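Local coordinates for DUF4973 domain-containing protein (Bacteroides thetaiotaomicron, PDB 4QNI) that is of unknown function but, as a two-domain predicted lipoprotein of a gut Bacteroides, probably serves as an auxiliary nutrient-binding protein, at residues Y31-H34 with Y40-G43; R128-D131 with K135-L138; N169-D174 with F237-E242. One frame throughout, in Å; residues are numbered along the deposited sequence.

Interaction 1: residues Y31-H34 with Y40-G43; sequences YSRH and YAEG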
loop_
_atom_site.group_PDB
_atom_site.type_symbol
_atom_site.label_atom_id
_atom_site.label_comp_id
_atom_site.label_asym_id
_atom_site.label_seq_id
_atom_site.Cartn_x
_atom_site.Cartn_y
_atom_site.Cartn_z
ATOM N N TYR A 31 -1.618 36.123 3.609
ATOM C CA TYR A 31 -1.124 36.911 4.740
ATOM C C TYR A 31 -2.091 38.076 4.981
ATOM O O TYR A 31 -2.458 38.345 6.121
ATOM C CB TYR A 31 0.309 37.368 4.504
ATOM C CG TYR A 31 0.789 38.366 5.532
ATOM C CD1 TYR A 31 1.224 37.950 6.789
ATOM C CD2 TYR A 31 0.817 39.733 5.247
ATOM C CE1 TYR A 31 1.654 38.870 7.747
ATOM C CE2 TYR A 31 1.248 40.657 6.194
ATOM C CZ TYR A 31 1.670 40.219 7.442
ATOM O OH TYR A 31 2.125 41.118 8.379
ATOM N N SER A 32 -2.550 38.694 3.895
ATOM C CA SER A 32 -3.546 39.743 3.883
ATOM C C SER A 32 -4.720 39.333 2.997
ATOM O O SER A 32 -4.529 38.930 1.856
ATOM C CB SER A 32 -2.953 41.066 3.387
ATOM O OG SER A 32 -2.027 41.616 4.301
ATOM N N ARG A 33 -5.923 39.422 3.528
ATOM C CA ARG A 33 -7.144 39.181 2.769
ATOM C C ARG A 33 -7.581 40.496 2.122
ATOM O O ARG A 33 -7.798 41.501 2.810
ATOM C CB ARG A 33 -8.257 38.610 3.673
ATOM C CG ARG A 33 -9.547 38.273 2.933
ATOM C CD ARG A 33 -9.358 37.121 1.958
ATOM N NE ARG A 33 -9.143 35.847 2.643
ATOM C CZ ARG A 33 -8.997 34.685 2.017
ATOM N NH1 ARG A 33 -8.950 34.639 0.686
ATOM N NH2 ARG A 33 -8.844 33.566 2.712
ATOM N N HIS A 34 -7.678 40.500 0.805
ATOM C CA HIS A 34 -8.121 41.684 0.079
ATOM C C HIS A 34 -8.943 41.275 -1.111
ATOM O O HIS A 34 -9.014 40.087 -1.428
ATOM C CB HIS A 34 -6.974 42.651 -0.345
ATOM C CG HIS A 34 -5.695 42.002 -0.740
ATOM N ND1 HIS A 34 -5.661 40.973 -1.667
ATOM C CD2 HIS A 34 -4.441 42.235 -0.288
ATOM C CE1 HIS A 34 -4.398 40.576 -1.706
ATOM N NE2 HIS A 34 -3.626 41.318 -0.903
ATOM N N TYR A 40 -7.948 45.985 1.582
ATOM C CA TYR A 40 -8.022 45.047 2.692
ATOM C C TYR A 40 -9.446 44.738 3.130
ATOM O O TYR A 40 -10.220 45.628 3.484
ATOM C CB TYR A 40 -7.215 45.557 3.877
ATOM C CG TYR A 40 -5.745 45.688 3.562
ATOM C CD1 TYR A 40 -4.947 44.560 3.380
ATOM C CD2 TYR A 40 -5.137 46.939 3.495
ATOM C CE1 TYR A 40 -3.592 44.676 3.098
ATOM C CE2 TYR A 40 -3.780 47.066 3.209
ATOM C CZ TYR A 40 -3.012 45.932 3.016
ATOM O OH TYR A 40 -1.675 46.062 2.747
ATOM N N ALA A 41 -9.736 43.446 3.185
ATOM C CA ALA A 41 -11.034 42.889 3.513
ATOM C C ALA A 41 -11.174 42.502 4.963
ATOM O O ALA A 41 -12.306 42.393 5.433
ATOM C CB ALA A 41 -11.280 41.668 2.643
ATOM N N GLU A 42 -10.061 42.254 5.679
ATOM C CA GLU A 42 -10.181 41.777 7.059
ATOM C C GLU A 42 -9.595 42.715 8.116
ATOM O O GLU A 42 -9.359 42.279 9.252
ATOM C CB GLU A 42 -9.595 40.372 7.190
ATOM C CG GLU A 42 -10.589 39.296 6.798
ATOM C CD GLU A 42 -11.845 39.148 7.641
ATOM O OE1 GLU A 42 -11.806 39.440 8.861
ATOM O OE2 GLU A 42 -12.873 38.713 7.074
ATOM N N GLY A 43 -9.473 43.998 7.772
ATOM C CA GLY A 43 -9.007 45.033 8.691
ATOM C C GLY A 43 -7.625 45.603 8.439
ATOM O O GLY A 43 -7.185 46.496 9.174
HETATM O O HOH W 1 -7.216 42.323 5.331
#

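Interaction 2: residues R128-D131 with K135-L138; sequences RNID and KWVL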
loop_
_atom_site.group_PDB
_atom_site.type_symbol
_atom_site.label_atom_id
_atom_site.label_comp_id
_atom_site.label_asym_id
_atom_site.label_seq_id
_atom_site.Cartn_x
_atom_site.Cartn_y
_atom_site.Cartn_z
ATOM N N ARG A 128 0.322 39.506 11.847
ATOM C CA ARG A 128 1.296 40.565 12.115
ATOM C C ARG A 128 2.354 40.123 13.133
ATOM O O ARG A 128 2.031 39.667 14.233
ATOM C CB ARG A 128 0.586 41.824 12.598
ATOM C CG ARG A 128 -0.116 42.519 11.442
ATOM C CD ARG A 128 -0.864 43.735 11.897
ATOM N NE ARG A 128 -1.854 43.427 12.925
ATOM C CZ ARG A 128 -2.459 44.334 13.682
ATOM N NH1 ARG A 128 -2.171 45.623 13.544
ATOM N NH2 ARG A 128 -3.365 43.963 14.572
ATOM N N ASN A 129 3.610 40.203 12.706
ATOM C CA ASN A 129 4.840 39.880 13.434
ATOM C C ASN A 129 4.976 38.414 13.785
ATOM O O ASN A 129 5.791 38.085 14.653
ATOM C CB ASN A 129 5.015 40.735 14.687
ATOM C CG ASN A 129 5.224 42.170 14.340
ATOM O OD1 ASN A 129 6.067 42.521 13.518
ATOM N ND2 ASN A 129 4.395 43.006 14.886
ATOM N N ILE A 130 4.234 37.516 13.092
ATOM C CA ILE A 130 4.365 36.091 13.366
ATOM C C ILE A 130 5.818 35.655 13.015
ATOM O O ILE A 130 6.420 36.168 12.058
ATOM C CB ILE A 130 3.281 35.246 12.640
ATOM C CG1 ILE A 130 3.091 33.880 13.341
ATOM C CG2 ILE A 130 3.534 35.108 11.091
ATOM C CD1 ILE A 130 1.894 33.061 12.862
ATOM N N ASP A 131 6.400 34.815 13.868
ATOM C CA ASP A 131 7.706 34.233 13.641
ATOM C C ASP A 131 7.434 32.829 13.134
ATOM O O ASP A 131 7.016 31.957 13.901
ATOM C CB ASP A 131 8.561 34.239 14.931
ATOM C CG ASP A 131 10.016 33.827 14.701
ATOM O OD1 ASP A 131 10.298 33.156 13.678
ATOM O OD2 ASP A 131 10.877 34.208 15.513
ATOM N N LYS A 135 6.814 26.290 14.311
ATOM C CA LYS A 135 6.019 25.573 13.304
ATOM C C LYS A 135 4.557 25.661 13.768
ATOM O O LYS A 135 4.020 24.710 14.337
ATOM C CB LYS A 135 6.562 24.132 13.168
ATOM C CG LYS A 135 8.034 24.067 12.677
ATOM C CD LYS A 135 8.780 22.769 13.074
ATOM C CE LYS A 135 8.129 21.491 12.590
ATOM N NZ LYS A 135 9.041 20.328 12.773
ATOM N N TRP A 136 3.968 26.879 13.639
ATOM C CA TRP A 136 2.633 27.217 14.139
ATOM C C TRP A 136 1.568 26.313 13.554
ATOM O O TRP A 136 1.462 26.176 12.341
ATOM C CB TRP A 136 2.279 28.684 13.887
ATOM C CG TRP A 136 3.096 29.655 14.709
ATOM C CD1 TRP A 136 4.023 30.539 14.242
ATOM C CD2 TRP A 136 3.066 29.822 16.139
ATOM N NE1 TRP A 136 4.530 31.283 15.285
ATOM C CE2 TRP A 136 3.963 30.861 16.458
ATOM C CE3 TRP A 136 2.325 29.230 17.180
ATOM C CZ2 TRP A 136 4.164 31.304 17.778
ATOM C CZ3 TRP A 136 2.523 29.667 18.483
ATOM C CH2 TRP A 136 3.434 30.689 18.771
ATOM N N VAL A 137 0.778 25.718 14.438
ATOM C CA VAL A 137 -0.302 24.807 14.106
ATOM C C VAL A 137 -1.554 25.222 14.899
ATOM O O VAL A 137 -1.442 25.578 16.085
ATOM C CB VAL A 137 0.168 23.348 14.454
ATOM C CG1 VAL A 137 -0.970 22.448 14.898
ATOM C CG2 VAL A 137 0.913 22.721 13.297
ATOM N N LEU A 138 -2.741 25.108 14.278
ATOM C CA LEU A 138 -3.975 25.367 14.996
ATOM C C LEU A 138 -4.674 24.027 15.205
ATOM O O LEU A 138 -5.189 23.474 14.227
ATOM C CB LEU A 138 -4.869 26.381 14.249
ATOM C CG LEU A 138 -6.208 26.728 14.916
ATOM C CD1 LEU A 138 -5.987 27.385 16.280
ATOM C CD2 LEU A 138 -7.068 27.622 13.984
HETATM O O HOH W 2 5.454 34.078 16.526
#

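Interaction 3: residues N169-D174 with F237-E242; sequences NDYSGD and FAFNGE. With EDO (1,2-ethanediol), chain F.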
loop_
_atom_site.group_PDB
_atom_site.type_symbol
_atom_site.label_atom_id
_atom_site.label_comp_id
_atom_site.label_asym_id
_atom_site.label_seq_id
_atom_site.Cartn_x
_atom_site.Cartn_y
_atom_site.Cartn_z
ATOM N N ASN A 169 2.288 35.299 0.858
ATOM C CA ASN A 169 2.318 36.569 0.161
ATOM C C ASN A 169 2.666 36.214 -1.304
ATOM O O ASN A 169 2.630 35.028 -1.661
ATOM C CB ASN A 169 3.292 37.561 0.836
ATOM C CG ASN A 169 4.747 37.131 0.855
ATOM O OD1 ASN A 169 5.169 36.220 0.141
ATOM N ND2 ASN A 169 5.541 37.742 1.718
ATOM N N ASP A 170 2.983 37.198 -2.158
ATOM C CA ASP A 170 3.294 36.909 -3.570
ATOM C C ASP A 170 4.615 36.160 -3.761
ATOM O O ASP A 170 4.898 35.728 -4.855
ATOM C CB ASP A 170 3.348 38.231 -4.396
ATOM C CG ASP A 170 2.039 39.001 -4.490
ATOM O OD1 ASP A 170 0.972 38.383 -4.320
ATOM O OD2 ASP A 170 2.082 40.211 -4.779
ATOM N N TYR A 171 5.411 36.000 -2.725
ATOM C CA TYR A 171 6.781 35.515 -2.844
ATOM C C TYR A 171 7.115 34.327 -1.989
ATOM O O TYR A 171 8.296 33.971 -1.894
ATOM C CB TYR A 171 7.726 36.677 -2.419
ATOM C CG TYR A 171 7.303 38.035 -2.932
ATOM C CD1 TYR A 171 7.499 38.395 -4.268
ATOM C CD2 TYR A 171 6.647 38.941 -2.101
ATOM C CE1 TYR A 171 7.039 39.626 -4.763
ATOM C CE2 TYR A 171 6.221 40.186 -2.574
ATOM C CZ TYR A 171 6.413 40.521 -3.905
ATOM O OH TYR A 171 5.958 41.735 -4.357
ATOM N N SER A 172 6.117 33.734 -1.338
ATOM C CA SER A 172 6.384 32.651 -0.412
ATOM C C SER A 172 5.908 31.301 -0.925
ATOM O O SER A 172 5.009 31.197 -1.748
ATOM C CB SER A 172 5.739 32.952 0.941
ATOM O OG SER A 172 4.334 33.032 0.789
ATOM N N GLY A 173 6.481 30.274 -0.341
ATOM C CA GLY A 173 6.200 28.894 -0.644
ATOM C C GLY A 173 7.501 28.134 -0.689
ATOM O O GLY A 173 8.540 28.625 -0.217
ATOM N N ASP A 174 7.448 26.945 -1.306
ATOM C CA ASP A 174 8.591 26.062 -1.434
ATOM C C ASP A 174 9.258 26.307 -2.773
ATOM O O ASP A 174 8.789 25.893 -3.846
ATOM C CB ASP A 174 8.199 24.577 -1.209
ATOM C CG ASP A 174 7.695 24.273 0.210
ATOM O OD1 ASP A 174 7.788 25.160 1.084
ATOM O OD2 ASP A 174 7.194 23.163 0.435
ATOM N N PHE A 237 14.517 38.125 3.076
ATOM C CA PHE A 237 14.425 38.556 1.667
ATOM C C PHE A 237 13.299 39.575 1.526
ATOM O O PHE A 237 12.124 39.243 1.723
ATOM C CB PHE A 237 14.200 37.369 0.718
ATOM C CG PHE A 237 15.373 36.424 0.577
ATOM C CD1 PHE A 237 15.651 35.478 1.564
ATOM C CD2 PHE A 237 16.133 36.400 -0.595
ATOM C CE1 PHE A 237 16.723 34.584 1.418
ATOM C CE2 PHE A 237 17.191 35.486 -0.750
ATOM C CZ PHE A 237 17.506 34.618 0.274
ATOM N N ALA A 238 13.669 40.824 1.242
ATOM C CA ALA A 238 12.727 41.940 1.088
ATOM C C ALA A 238 12.649 42.282 -0.386
ATOM O O ALA A 238 13.676 42.539 -0.981
ATOM C CB ALA A 238 13.186 43.143 1.915
ATOM N N PHE A 239 11.446 42.250 -0.978
ATOM C CA PHE A 239 11.193 42.490 -2.410
ATOM C C PHE A 239 10.897 43.941 -2.605
ATOM O O PHE A 239 9.873 44.407 -2.135
ATOM C CB PHE A 239 10.029 41.585 -2.901
ATOM C CG PHE A 239 10.396 40.124 -2.750
ATOM C CD1 PHE A 239 10.249 39.474 -1.527
ATOM C CD2 PHE A 239 10.923 39.406 -3.823
ATOM C CE1 PHE A 239 10.661 38.148 -1.372
ATOM C CE2 PHE A 239 11.331 38.081 -3.671
ATOM C CZ PHE A 239 11.191 37.453 -2.445
ATOM N N ASN A 240 11.808 44.677 -3.234
ATOM C CA ASN A 240 11.693 46.132 -3.411
ATOM C C ASN A 240 11.038 46.482 -4.743
ATOM O O ASN A 240 11.605 47.210 -5.566
ATOM C CB ASN A 240 13.073 46.769 -3.278
ATOM C CG ASN A 240 13.738 46.448 -1.967
ATOM O OD1 ASN A 240 13.136 46.550 -0.895
ATOM N ND2 ASN A 240 14.988 46.040 -2.026
ATOM N N GLY A 241 9.821 45.969 -4.910
ATOM C CA GLY A 241 8.958 46.138 -6.078
ATOM C C GLY A 241 7.759 45.212 -5.973
ATOM O O GLY A 241 7.686 44.380 -5.050
ATOM N N GLU A 242 6.815 45.316 -6.924
ATOM C CA GLU A 242 5.660 44.421 -6.927
ATOM C C GLU A 242 5.953 43.167 -7.754
ATOM O O GLU A 242 5.829 42.045 -7.235
ATOM C CB GLU A 242 4.392 45.118 -7.452
ATOM C CG GLU A 242 3.103 44.384 -7.076
ATOM C CD GLU A 242 2.026 44.231 -8.139
ATOM O OE1 GLU A 242 1.723 45.218 -8.851
ATOM O OE2 GLU A 242 1.441 43.125 -8.216
HETATM C C1 EDO F . 2.683 35.576 -7.469
HETATM O O1 EDO F . 3.658 34.545 -7.518
HETATM C C2 EDO F . 1.260 34.952 -7.466
HETATM O O2 EDO F . 0.265 35.977 -7.435
HETATM O O HOH W 3 3.153 40.884 -7.308
#

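Interaction 1: residues Y31-H34 with Y40-G43
Arg33 and Ala41 meet through their backbones: the amide N of Ala41 donates to O of Arg33 at 2.8 Å, and the N-H points almost straight at its acceptor (171°). O of Arg33 also lies 2.7 Å from the oxygen of a water that can donate to it and that accepts from N of Glu42, so that one carbonyl can serve two successive amides, the first directly and the second through solvent. CA of Tyr40 adds a longer C-H...O approach to it. The bonded carbonyl and the stems of Arg33, Ala41 and Glu42 form the compact part of the contact. Arg33 has CG anti to its own N (chi1 -177°), which lays the base of the chain alongside the base of Glu42; CG of Arg33 comes 3.8 Å from CB of Ala41, and CB of Arg33 lies 4.0 Å from CG of Glu42. Both segments belong to the one long connection between strands 24-30 and 47-56 in the DUF4973 region, which doubles back on itself here; His34 and Tyr40 form a single beta bridge rather than a ladder. Beyond their aliphatic stems Arg33 and Glu42 part company: their charged groups do not meet, the guanidinium bonding to O of Asn49 and the carboxylate pairing with Lys124. The solvent side is looser: Tyr40 and Ala41 are exposed, and the imidazole of His34 comes no nearer the tyrosine ring than 4.3 Å, from CD2 of His34 to CE1 of Tyr40. Tyr40 brings that ring corner, CE1, up beside Ser32, 3.6 Å from OG of Ser32. Both hydroxyls turn to Glu213, and OG of Ser32 also bonds to the amide of Gly46.

Interaction 2: residues R128-D131 with K135-L138
Trp136 reaches back to Ile130 and Asp131 with the pyrrole side of its indole, and its polar contacts centre on NE1. This nitrogen donates to O of Asp131 at 2.9 Å, but the bond is weak, bent to 125° at the hydrogen, with the oxygen near the ring plane. A water makes a second, also weak, link to NE1 and accepts more firmly from N of Asp131, 2.9 Å away, bridging the indole to the same residue's amide. The carboxylate of Asp131 is engaged by Lys234. Trp136 lies on strand 135-142, which runs within the mixed sheet of the DUF4973 region, and the loop entering that strand from 118-126 is thus tied to a side chain of the strand it leads into. The remaining contacts are van der Waals. Ile130 holds CG1 anti to its backbone N (chi1 -158°), and the extended arm lies along the indole: CG1 is 3.5 Å from NE1 of Trp136, and CD1 is 3.6 Å from CD1 of Trp136. A leucine in place of Trp136 would probably leave O of Asp131 without the indole N-H and the water with one link fewer, and open a gap beside Ile130. Tyr103 touches Ile130 and meets the indole edge-to-face.

Interaction 3: residues N169-D174 with F237-E242
A type I turn from Asn169 to Ser172 carries Tyr171 toward strand 234-240, where the nearest backbone pair, CA of Tyr171 and CA of Phe239, is still 8.3 Å apart, so that side chains must span the gap. An Asx turn is superposed on it: OD1 of Asn169 accepts from N of Tyr171 at 2.9 Å, the donor standing above the amide plane, while N of Asn169 donates to OG of Ser172. Tyr171 and Phe239 form an offset stack, with ring centroids 4.1 Å apart and planes only 6° from parallel. Phe239 has CG anti to its carbonyl carbon (chi1 -62°), which presents its ring face to Tyr171. The two side chains run past each other in opposite directions, and each sets its own CB over the other's ring; CB of Tyr171 lies 3.4 Å from CE1 of Phe239. On the opposite face of the tyrosine ring sits CB of Asp170, leaving the phenol sandwiched. Strand 234-240 lies in the large antiparallel sheet of the C-terminal domain, and the ring of Phe269 meets Phe239 edge-to-face. At the far end of the phenol, OH of Tyr171 donates to O of Glu242 at 2.9 Å and accepts from NE2 of Gln214. A water 2.8 Å from OD2 of Asp170 can donate either to it or to O of Glu242. OD2 of Asp170 and OE2 of Glu242 are 4.6 Å apart, which would tend to raise the proton affinity of one of them. Stacking on its faces and hydrogen bonding at its hydroxyl together leave the buried phenol little freedom to slide or turn.

In the fold
The three contacts follow one another along the chain and lie at similar spacing, with centres about 17 Å apart between interactions 1 and 2 and between 1 and 3, and about 18 Å between 2 and 3. Interactions 1 and 2 belong to the DUF4973 region and touch directly: OH of Tyr31 packs 3.9 Å from CA of Arg128. Interaction 3 belongs to the C-terminal family region; its nearest atoms are about 5 Å from interaction 1 and about 10 Å from interaction 2. Connections between the regions include those made by Glu213 to interaction 1 and by Lys234 to interaction 2. No active site is established, and the bound ethanediol and citrate probably come from crystallisation.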